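Local atomic coordinates of putative flavoprotein decarboxylase (Streptomyces olivoviridis, PDB entry 6JLS), a protein that binds flavin mononucleotide and acts as an FMN-dependent cysteine decarboxylase in the biosynthesis of thioviridamide. Residues Leu109-Cys114 with Arg146-Ala151; Ala84-Ile89 with Thr119-Ala124; Pro33-Trp38 with Ser183-Ala188. All coordinates share one frame; numbering follows the deposited sequence.

Along the chain the segments come in the order 33-38, 84-89, 109-114, 119-124, 146-151 and 183-188, so the segments of interactions 1 and 2 alternate and interaction 3 encloses both. Interactions 1 and 2, with centres about 17 Å apart, touch where helices 103-110 and 117-124 follow one another, and both reach the same FMN, held largely by a second subunit. Interaction 3 lies on the other side of the chain's centre, its centre about 24 Å from that of interaction 1 and 20 Å from that of interaction 2. Interaction 2 thus lies at a flavin site shared between subunits, which interaction 1 reaches through Cys114, while interaction 3 joins early and late helices over the parallel sheet.

Interaction 1: residues Leu109-Cys114 with Arg146-Ala151; sequences LANGIC and RRNLDA. With FMN (flavin mononucleotide), chain B.
Asn111 ND2 is gripped twice: by OD1 of Asn148 across the contact and by the backbone O of Gly107, in the last turns of helix 103-110. The first bond is weak, with ND2 and OD1 3.3 Å apart and an angle of 136° at the hydrogen. The side chains cross at about a right angle, and their amide planes stand 85° apart. In Asn148, with CG beside the backbone N (chi1 -73°), the amide end comes nearer segment 109-114, OD1 reaching both Asn111 ND2 and the Ala110 methyl. That methyl, Ala110 CB, rests 3.5 Å from Asn148 O and 3.6 Å from Asn148 CB. One turn on along helix 143-154, Ala151 CB packs 4.0 Å from Ala110 CB, so the Ala110 methyl meets both residues. The bonds continue through the assembly, where Asn148 ND2 donates to Asn111 O of the third subunit and Asn111 O accepts Asn148 ND2 of the second, a head-to-tail repetition consistent with a cyclic trimer.

The helix ends in a Schellman motif with Gly112, at positive phi, as the C-prime residue: Ile113 N pairs with Lys108 O, and Gly112 N lies 3.0 Å from Leu109 O. The chain then leads to Cys114, whose carbonyl O accepts a 2.6 Å bond from O3' of an FMN that is otherwise hydrogen-bonded by the second subunit, its Thr102, Ala103 and Thr105 included. Within the fold, Leu109 and Ala110 also touch Leu152 on helix 143-154, and Leu109 and Cys114 reach Thr119; helix 103-110, which follows strand 95-101, therefore lies between helices 117-124 and 143-154.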
loop_
_atom_site.group_PDB
_atom_site.type_symbol
_atom_site.label_atom_id
_atom_site.label_comp_id
_atom_site.label_asym_id
_atom_site.label_seq_id
_atom_site.Cartn_x
_atom_site.Cartn_y
_atom_site.Cartn_z
ATOM N N LEU A 109 -24.810 24.108 2.072
ATOM C CA LEU A 109 -25.530 24.662 3.215
ATOM C C LEU A 109 -26.903 25.146 2.789
ATOM O O LEU A 109 -27.910 24.837 3.435
ATOM C CB LEU A 109 -24.742 25.807 3.843
ATOM C CG LEU A 109 -23.362 25.464 4.402
ATOM C CD1 LEU A 109 -22.572 26.724 4.798
ATOM C CD2 LEU A 109 -23.499 24.514 5.585
ATOM N N ALA A 110 -26.955 25.872 1.670
ATOM C CA ALA A 110 -28.204 26.413 1.168
ATOM C C ALA A 110 -29.242 25.330 0.940
ATOM O O ALA A 110 -30.442 25.619 0.969
ATOM C CB ALA A 110 -27.956 27.171 -0.132
ATOM N N ASN A 111 -28.817 24.089 0.701
ATOM C CA ASN A 111 -29.748 23.014 0.382
ATOM C C ASN A 111 -29.771 21.924 1.449
ATOM O O ASN A 111 -30.302 20.838 1.202
ATOM C CB ASN A 111 -29.432 22.421 -0.993
ATOM C CG ASN A 111 -29.722 23.396 -2.123
ATOM O OD1 ASN A 111 -30.872 23.545 -2.559
ATOM N ND2 ASN A 111 -28.688 24.085 -2.588
ATOM N N GLY A 112 -29.220 22.204 2.629
ATOM C CA GLY A 112 -29.248 21.272 3.747
ATOM C C GLY A 112 -28.488 19.973 3.547
ATOM O O GLY A 112 -28.872 18.958 4.141
ATOM N N ILE A 113 -27.422 19.971 2.746
ATOM C CA ILE A 113 -26.641 18.753 2.495
ATOM C C ILE A 113 -25.324 18.858 3.260
ATOM O O ILE A 113 -24.292 19.263 2.715
ATOM C CB ILE A 113 -26.422 18.522 0.999
ATOM C CG1 ILE A 113 -27.768 18.498 0.266
ATOM C CG2 ILE A 113 -25.621 17.236 0.748
ATOM C CD1 ILE A 113 -27.634 18.586 -1.232
ATOM N N CYS A 114 -25.339 18.445 4.532
ATOM C CA CYS A 114 -24.136 18.491 5.372
ATOM C C CYS A 114 -23.378 17.168 5.281
ATOM O O CYS A 114 -23.475 16.309 6.150
ATOM C CB CYS A 114 -24.503 18.816 6.810
ATOM S SG CYS A 114 -25.916 17.847 7.371
ATOM N N ARG A 146 -27.068 32.952 -6.656
ATOM C CA ARG A 146 -27.921 33.976 -6.062
ATOM C C ARG A 146 -28.989 33.352 -5.177
ATOM O O ARG A 146 -29.228 33.807 -4.049
ATOM C CB ARG A 146 -28.594 34.810 -7.144
ATOM C CG ARG A 146 -27.702 35.589 -8.079
ATOM C CD ARG A 146 -28.562 36.620 -8.862
ATOM N NE ARG A 146 -29.170 36.126 -10.109
ATOM C CZ ARG A 146 -30.407 35.624 -10.229
ATOM N NH1 ARG A 146 -31.211 35.507 -9.174
ATOM N NH2 ARG A 146 -30.839 35.224 -11.421
ATOM N N ARG A 147 -29.663 32.316 -5.687
ATOM C CA ARG A 147 -30.703 31.666 -4.898
ATOM C C ARG A 147 -30.127 30.995 -3.657
ATOM O O ARG A 147 -30.762 30.999 -2.597
ATOM C CB ARG A 147 -31.462 30.642 -5.744
ATOM C CG ARG A 147 -32.357 31.244 -6.825
ATOM C CD ARG A 147 -33.362 30.212 -7.346
ATOM N NE ARG A 147 -32.699 28.968 -7.722
ATOM C CZ ARG A 147 -32.163 28.760 -8.920
ATOM N NH1 ARG A 147 -32.225 29.713 -9.833
ATOM N NH2 ARG A 147 -31.556 27.610 -9.200
ATOM N N ASN A 148 -28.933 30.416 -3.764
ATOM C CA ASN A 148 -28.323 29.821 -2.588
ATOM C C ASN A 148 -28.076 30.872 -1.511
ATOM O O ASN A 148 -28.328 30.630 -0.323
ATOM C CB ASN A 148 -27.028 29.108 -2.981
ATOM C CG ASN A 148 -27.277 27.821 -3.738
ATOM O OD1 ASN A 148 -28.355 27.232 -3.652
ATOM N ND2 ASN A 148 -26.273 27.366 -4.479
ATOM N N LEU A 149 -27.583 32.050 -1.906
ATOM C CA LEU A 149 -27.394 33.135 -0.947
ATOM C C LEU A 149 -28.730 33.573 -0.340
ATOM O O LEU A 149 -28.818 33.844 0.867
ATOM C CB LEU A 149 -26.692 34.308 -1.630
ATOM C CG LEU A 149 -25.357 34.002 -2.330
ATOM C CD1 LEU A 149 -24.763 35.270 -2.930
ATOM C CD2 LEU A 149 -24.346 33.353 -1.380
ATOM N N ASP A 150 -29.790 33.623 -1.158
ATOM C CA ASP A 150 -31.128 33.856 -0.617
ATOM C C ASP A 150 -31.474 32.822 0.446
ATOM O O ASP A 150 -31.945 33.172 1.534
ATOM C CB ASP A 150 -32.180 33.815 -1.727
ATOM C CG ASP A 150 -32.043 34.953 -2.727
ATOM O OD1 ASP A 150 -31.330 35.943 -2.431
ATOM O OD2 ASP A 150 -32.671 34.844 -3.810
ATOM N N ALA A 151 -31.248 31.541 0.149
ATOM C CA ALA A 151 -31.570 30.500 1.120
ATOM C C ALA A 151 -30.706 30.636 2.376
ATOM O O ALA A 151 -31.200 30.469 3.497
ATOM C CB ALA A 151 -31.411 29.115 0.473
HETATM N N1 FMN B . -26.494 13.185 10.544
HETATM C C2 FMN B . -27.870 13.121 10.565
HETATM O O2 FMN B . -28.514 13.687 9.686
HETATM N N3 FMN B . -28.518 12.434 11.571
HETATM C C4 FMN B . -27.796 11.803 12.564
HETATM O O4 FMN B . -28.370 11.186 13.464
HETATM C C4A FMN B . -26.409 11.867 12.541
HETATM N N5 FMN B . -25.676 11.237 13.529
HETATM C C5A FMN B . -24.299 11.298 13.519
HETATM C C6 FMN B . -23.591 10.660 14.529
HETATM C C7 FMN B . -22.197 10.704 14.535
HETATM C C7M FMN B . -21.451 10.004 15.643
HETATM C C8 FMN B . -21.510 11.397 13.518
HETATM C C8M FMN B . -20.005 11.447 13.518
HETATM C C9 FMN B . -22.232 12.040 12.505
HETATM C C9A FMN B . -23.631 11.990 12.506
HETATM N N10 FMN B . -24.369 12.622 11.513
HETATM C C10 FMN B . -25.753 12.560 11.528
HETATM C "C1'" FMN B . -23.672 13.355 10.404
HETATM C "C2'" FMN B . -23.667 12.457 9.156
HETATM O "O2'" FMN B . -22.946 11.253 9.361
HETATM C "C3'" FMN B . -23.101 13.183 7.944
HETATM O "O3'" FMN B . -24.007 14.193 7.571
HETATM C "C4'" FMN B . -22.885 12.187 6.805
HETATM O "O4'" FMN B . -22.172 12.732 5.707
HETATM C "C5'" FMN B . -24.211 11.623 6.315
HETATM O "O5'" FMN B . -23.891 10.818 5.207
HETATM P P FMN B . -25.007 9.970 4.437
HETATM O O1P FMN B . -26.342 10.684 4.552
HETATM O O2P FMN B . -24.627 9.875 2.975
HETATM O O3P FMN B . -25.131 8.606 5.067
#

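Interaction 2: residues Ala84-Ile89 with Thr119-Ala124. With FMN (flavin mononucleotide), chain B.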
loop_
_atom_site.group_PDB
_atom_site.type_symbol
_atom_site.label_atom_id
_atom_site.label_comp_id
_atom_site.label_asym_id
_atom_site.label_seq_id
_atom_site.Cartn_x
_atom_site.Cartn_y
_atom_site.Cartn_z
ATOM N N ALA A 84 -19.117 12.676 17.977
ATOM C CA ALA A 84 -19.390 13.870 17.178
ATOM C C ALA A 84 -18.754 15.089 17.841
ATOM O O ALA A 84 -19.448 16.055 18.183
ATOM C CB ALA A 84 -20.894 14.072 16.986
ATOM N N PRO A 85 -17.424 15.088 18.011
ATOM C CA PRO A 85 -16.792 16.223 18.701
ATOM C C PRO A 85 -17.042 17.542 18.000
ATOM O O PRO A 85 -17.102 18.585 18.664
ATOM C CB PRO A 85 -15.304 15.852 18.700
ATOM C CG PRO A 85 -15.145 14.964 17.526
ATOM C CD PRO A 85 -16.418 14.180 17.426
ATOM N N HIS A 86 -17.214 17.518 16.677
ATOM C CA HIS A 86 -17.515 18.744 15.951
ATOM C C HIS A 86 -18.878 19.300 16.348
ATOM O O HIS A 86 -19.056 20.523 16.413
ATOM C CB HIS A 86 -17.425 18.488 14.446
ATOM C CG HIS A 86 -18.365 17.438 13.942
ATOM N ND1 HIS A 86 -18.355 16.140 14.405
ATOM C CD2 HIS A 86 -19.325 17.488 12.989
ATOM C CE1 HIS A 86 -19.276 15.440 13.769
ATOM N NE2 HIS A 86 -19.879 16.234 12.903
ATOM N N VAL A 87 -19.849 18.425 16.638
ATOM C CA VAL A 87 -21.181 18.898 17.012
ATOM C C VAL A 87 -21.169 19.449 18.435
ATOM O O VAL A 87 -21.873 20.419 18.753
ATOM C CB VAL A 87 -22.218 17.772 16.838
ATOM C CG1 VAL A 87 -23.597 18.230 17.317
ATOM C CG2 VAL A 87 -22.266 17.323 15.381
ATOM N N ARG A 88 -20.359 18.851 19.310
ATOM C CA ARG A 88 -20.119 19.462 20.609
ATOM C C ARG A 88 -19.524 20.855 20.445
ATOM O O ARG A 88 -19.915 21.793 21.146
ATOM C CB ARG A 88 -19.196 18.574 21.437
ATOM C CG ARG A 88 -19.197 18.871 22.938
ATOM C CD ARG A 88 -18.060 18.139 23.661
ATOM N NE ARG A 88 -17.972 16.726 23.283
ATOM C CZ ARG A 88 -17.019 16.218 22.501
ATOM N NH1 ARG A 88 -16.062 17.005 22.021
ATOM N NH2 ARG A 88 -17.018 14.923 22.198
ATOM N N ILE A 89 -18.595 21.015 19.503
ATOM C CA ILE A 89 -17.947 22.308 19.295
ATOM C C ILE A 89 -18.928 23.318 18.707
ATOM O O ILE A 89 -18.913 24.501 19.068
ATOM C CB ILE A 89 -16.691 22.136 18.414
ATOM C CG1 ILE A 89 -15.540 21.582 19.249
ATOM C CG2 ILE A 89 -16.292 23.451 17.774
ATOM C CD1 ILE A 89 -14.284 21.333 18.462
ATOM N N THR A 119 -19.838 21.522 7.039
ATOM C CA THR A 119 -21.267 21.768 6.853
ATOM C C THR A 119 -22.089 21.246 8.023
ATOM O O THR A 119 -23.130 21.830 8.348
ATOM C CB THR A 119 -21.762 21.142 5.547
ATOM O OG1 THR A 119 -21.333 19.771 5.475
ATOM C CG2 THR A 119 -21.221 21.918 4.344
ATOM N N GLN A 120 -21.648 20.157 8.669
ATOM C CA GLN A 120 -22.361 19.671 9.849
ATOM C C GLN A 120 -22.246 20.651 11.011
ATOM O O GLN A 120 -23.209 20.841 11.769
ATOM C CB GLN A 120 -21.832 18.304 10.263
ATOM C CG GLN A 120 -22.270 17.176 9.367
ATOM C CD GLN A 120 -21.444 15.943 9.618
ATOM O OE1 GLN A 120 -21.263 15.536 10.760
ATOM N NE2 GLN A 120 -20.890 15.366 8.554
ATOM N N ILE A 121 -21.076 21.282 11.173
ATOM C CA ILE A 121 -20.916 22.265 12.239
ATOM C C ILE A 121 -21.865 23.441 12.031
ATOM O O ILE A 121 -22.525 23.895 12.969
ATOM C CB ILE A 121 -19.452 22.721 12.333
ATOM C CG1 ILE A 121 -18.613 21.673 13.088
ATOM C CG2 ILE A 121 -19.357 24.070 13.043
ATOM C CD1 ILE A 121 -17.093 21.830 12.876
ATOM N N VAL A 122 -21.952 23.952 10.804
ATOM C CA VAL A 122 -22.811 25.104 10.546
ATOM C C VAL A 122 -24.267 24.736 10.787
ATOM O O VAL A 122 -24.995 25.446 11.488
ATOM C CB VAL A 122 -22.593 25.643 9.117
ATOM C CG1 VAL A 122 -23.649 26.732 8.770
ATOM C CG2 VAL A 122 -21.187 26.199 8.972
ATOM N N MET A 123 -24.711 23.606 10.227
ATOM C CA MET A 123 -26.120 23.246 10.367
ATOM C C MET A 123 -26.492 22.853 11.793
ATOM O O MET A 123 -27.679 22.874 12.127
ATOM C CB MET A 123 -26.486 22.125 9.402
ATOM C CG MET A 123 -26.565 22.601 7.975
ATOM S SD MET A 123 -27.303 21.378 6.894
ATOM C CE MET A 123 -28.961 21.305 7.594
ATOM N N ALA A 124 -25.519 22.508 12.642
ATOM C CA ALA A 124 -25.789 22.230 14.047
ATOM C C ALA A 124 -25.712 23.472 14.922
ATOM O O ALA A 124 -26.150 23.432 16.076
ATOM C CB ALA A 124 -24.809 21.172 14.582
HETATM N N1 FMN B . -26.494 13.185 10.544
HETATM C C2 FMN B . -27.870 13.121 10.565
HETATM O O2 FMN B . -28.514 13.687 9.686
HETATM N N3 FMN B . -28.518 12.434 11.571
HETATM C C4 FMN B . -27.796 11.803 12.564
HETATM O O4 FMN B . -28.370 11.186 13.464
HETATM C C4A FMN B . -26.409 11.867 12.541
HETATM N N5 FMN B . -25.676 11.237 13.529
HETATM C C5A FMN B . -24.299 11.298 13.519
HETATM C C6 FMN B . -23.591 10.660 14.529
HETATM C C7 FMN B . -22.197 10.704 14.535
HETATM C C7M FMN B . -21.451 10.004 15.643
HETATM C C8 FMN B . -21.510 11.397 13.518
HETATM C C8M FMN B . -20.005 11.447 13.518
HETATM C C9 FMN B . -22.232 12.040 12.505
HETATM C C9A FMN B . -23.631 11.990 12.506
HETATM N N10 FMN B . -24.369 12.622 11.513
HETATM C C10 FMN B . -25.753 12.560 11.528
HETATM C "C1'" FMN B . -23.672 13.355 10.404
HETATM C "C2'" FMN B . -23.667 12.457 9.156
HETATM O "O2'" FMN B . -22.946 11.253 9.361
HETATM C "C3'" FMN B . -23.101 13.183 7.944
HETATM O "O3'" FMN B . -24.007 14.193 7.571
HETATM C "C4'" FMN B . -22.885 12.187 6.805
HETATM O "O4'" FMN B . -22.172 12.732 5.707
HETATM C "C5'" FMN B . -24.211 11.623 6.315
HETATM O "O5'" FMN B . -23.891 10.818 5.207
HETATM P P FMN B . -25.007 9.970 4.437
HETATM O O1P FMN B . -26.342 10.684 4.552
HETATM O O2P FMN B . -24.627 9.875 2.975
HETATM O O3P FMN B . -25.131 8.606 5.067
#
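His86, Ile121 and Gln120 bury the most surface here, and the histidine deals with both of the others. Its ring N-H at NE2 points to Gln120 OE1, 2.6 Å away, with 154° at the hydrogen. The acceptor lies slightly off the imidazole plane, while the donor stands above the carbonyl plane of the glutamine and not on a lone pair; ring and amide planes are 70° apart. The first torsion of His86 places CG between the backbone N and the carbonyl carbon, which swings the ring across to helix 117-124. Gln120 CB meets the ring at its edge, in plane, and Val87 CG2 covers part of one face.

The CG1-CD1 branch of Ile121 lies against the backbone and CB of His86: CG1 is 3.5 Å from His86 O, and CD1 lies 3.7 Å from His86 CB. Farther along, Val87 CG1 and Ala124 CB continue the apolar seam at 4.2 Å. The two short helical segments approach to 8.7 Å and cross at -39°, running in roughly the same direction.

The flavin mononucleotide, held largely by a second subunit, lies against the same pair. The histidine bond marks OE1 as the acceptor and so probably fixes which way round the amide lies; Gln120 OE1 then sits 3.3 Å from FMN C1' and Gln120 NE2 3.2 Å from FMN C3', in van der Waals contact with the ribityl chain. The geometry is consistent with His86 positioning Gln120 against the cofactor while its own CE1 comes within 4.1 Å of the flavin methyl C8M, at the dimethylbenzene edge.

Interaction 3: residues Pro33-Trp38 with Ser183-Ala188; sequences PHMAAW and SVFAVA
Phe185 CB packs 3.8 Å from CZ3 of Trp38, at the six-membered end of the indole. The two side chains slide past each other in opposite directions, each starting from its own helix. In Phe185, CG lies opposite the carbonyl carbon (chi1 -80°), which steers the ring away from the indole and in toward Met35. At the ring, CE2 comes 3.7 Å from Met35 SD. The sulfur is 5.0 Å from the ring centroid and 70° off the ring normal, an oblique Met-aromatic contact; the methionine chain, bent at its last torsion, crosses the phenylalanine at about a right angle. No hydrogen bond joins the two segments, whose nearest CA atoms, those of Met35 and Phe185, are 8.7 Å apart, so the helices meet through long side chains and not through their backbones.

Beneath them lies the sheet: Phe185 also touches Met21 on strand 18-23 and Val97 on strand 95-101, and Met35 touches Met21 and Leu23. Those strands are neighbours in a parallel sheet of order 3-2-1-4-5-6. A first and a last helix packed together over this central pair is the arrangement of a Rossmann-like alpha/beta fold.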
loop_
_atom_site.group_PDB
_atom_site.type_symbol
_atom_site.label_atom_id
_atom_site.label_comp_id
_atom_site.label_asym_id
_atom_site.label_seq_id
_atom_site.Cartn_x
_atom_site.Cartn_y
_atom_site.Cartn_z
ATOM N N PRO A 33 -4.202 30.443 8.919
ATOM C CA PRO A 33 -3.258 30.616 10.040
ATOM C C PRO A 33 -3.047 32.065 10.431
ATOM O O PRO A 33 -2.955 32.376 11.626
ATOM C CB PRO A 33 -1.963 29.977 9.508
ATOM C CG PRO A 33 -2.428 28.954 8.520
ATOM C CD PRO A 33 -3.637 29.587 7.855
ATOM N N HIS A 34 -2.968 32.968 9.450
ATOM C CA HIS A 34 -2.847 34.386 9.770
ATOM C C HIS A 34 -4.084 34.892 10.511
ATOM O O HIS A 34 -3.958 35.609 11.510
ATOM C CB HIS A 34 -2.589 35.188 8.491
ATOM C CG HIS A 34 -2.669 36.671 8.681
ATOM N ND1 HIS A 34 -2.015 37.331 9.699
ATOM C CD2 HIS A 34 -3.334 37.622 7.985
ATOM C CE1 HIS A 34 -2.275 38.626 9.623
ATOM N NE2 HIS A 34 -3.073 38.828 8.591
ATOM N N MET A 35 -5.288 34.498 10.058
ATOM C CA MET A 35 -6.527 34.905 10.729
ATOM C C MET A 35 -6.618 34.314 12.134
ATOM O O MET A 35 -7.046 34.993 13.076
ATOM C CB MET A 35 -7.755 34.487 9.902
ATOM C CG MET A 35 -7.803 35.043 8.482
ATOM S SD MET A 35 -9.197 34.487 7.415
ATOM C CE MET A 35 -9.134 32.697 7.511
ATOM N N ALA A 36 -6.235 33.043 12.291
ATOM C CA ALA A 36 -6.274 32.426 13.610
ATOM C C ALA A 36 -5.336 33.140 14.572
ATOM O O ALA A 36 -5.641 33.276 15.759
ATOM C CB ALA A 36 -5.910 30.945 13.507
ATOM N N ALA A 37 -4.183 33.594 14.078
ATOM C CA ALA A 37 -3.266 34.343 14.927
ATOM C C ALA A 37 -3.833 35.718 15.266
ATOM O O ALA A 37 -3.750 36.163 16.415
ATOM C CB ALA A 37 -1.908 34.464 14.243
ATOM N N TRP A 38 -4.418 36.399 14.281
ATOM C CA TRP A 38 -5.107 37.658 14.551
ATOM C C TRP A 38 -6.159 37.485 15.645
ATOM O O TRP A 38 -6.192 38.258 16.608
ATOM C CB TRP A 38 -5.730 38.177 13.254
ATOM C CG TRP A 38 -6.298 39.569 13.300
ATOM C CD1 TRP A 38 -5.610 40.742 13.178
ATOM C CD2 TRP A 38 -7.677 39.929 13.435
ATOM N NE1 TRP A 38 -6.472 41.808 13.249
ATOM C CE2 TRP A 38 -7.748 41.336 13.405
ATOM C CE3 TRP A 38 -8.859 39.198 13.587
ATOM C CZ2 TRP A 38 -8.951 42.028 13.523
ATOM C CZ3 TRP A 38 -10.057 39.889 13.705
ATOM C CH2 TRP A 38 -10.091 41.290 13.672
ATOM N N SER A 183 -12.639 42.464 8.509
ATOM C CA SER A 183 -13.972 43.025 8.669
ATOM C C SER A 183 -15.004 41.936 8.934
ATOM O O SER A 183 -15.948 42.143 9.705
ATOM C CB SER A 183 -14.336 43.826 7.420
ATOM O OG SER A 183 -15.640 44.362 7.511
ATOM N N VAL A 184 -14.830 40.768 8.314
ATOM C CA VAL A 184 -15.761 39.663 8.514
ATOM C C VAL A 184 -15.700 39.171 9.958
ATOM O O VAL A 184 -16.732 38.981 10.615
ATOM C CB VAL A 184 -15.460 38.537 7.504
ATOM C CG1 VAL A 184 -16.235 37.256 7.835
ATOM C CG2 VAL A 184 -15.768 39.012 6.084
ATOM N N PHE A 185 -14.487 38.974 10.482
ATOM C CA PHE A 185 -14.365 38.479 11.844
ATOM C C PHE A 185 -14.791 39.514 12.876
ATOM O O PHE A 185 -15.183 39.136 13.986
ATOM C CB PHE A 185 -12.940 37.988 12.090
ATOM C CG PHE A 185 -12.702 36.617 11.541
ATOM C CD1 PHE A 185 -13.062 35.493 12.274
ATOM C CD2 PHE A 185 -12.189 36.447 10.259
ATOM C CE1 PHE A 185 -12.875 34.221 11.751
ATOM C CE2 PHE A 185 -11.998 35.176 9.725
ATOM C CZ PHE A 185 -12.338 34.061 10.471
ATOM N N ALA A 186 -14.761 40.801 12.523
ATOM C CA ALA A 186 -15.274 41.824 13.425
ATOM C C ALA A 186 -16.782 41.699 13.590
ATOM O O ALA A 186 -17.305 41.814 14.707
ATOM C CB ALA A 186 -14.900 43.211 12.907
ATOM N N VAL A 187 -17.500 41.464 12.490
ATOM C CA VAL A 187 -18.951 41.300 12.565
ATOM C C VAL A 187 -19.309 40.057 13.371
ATOM O O VAL A 187 -20.272 40.057 14.147
ATOM C CB VAL A 187 -19.546 41.240 11.147
ATOM C CG1 VAL A 187 -21.052 41.106 11.204
ATOM C CG2 VAL A 187 -19.142 42.464 10.357
ATOM N N ALA A 188 -18.546 38.975 13.195
ATOM C CA ALA A 188 -18.793 37.759 13.960
ATOM C C ALA A 188 -18.605 37.987 15.454
ATOM O O ALA A 188 -19.416 37.521 16.263
ATOM C CB ALA A 188 -17.868 36.647 13.483
#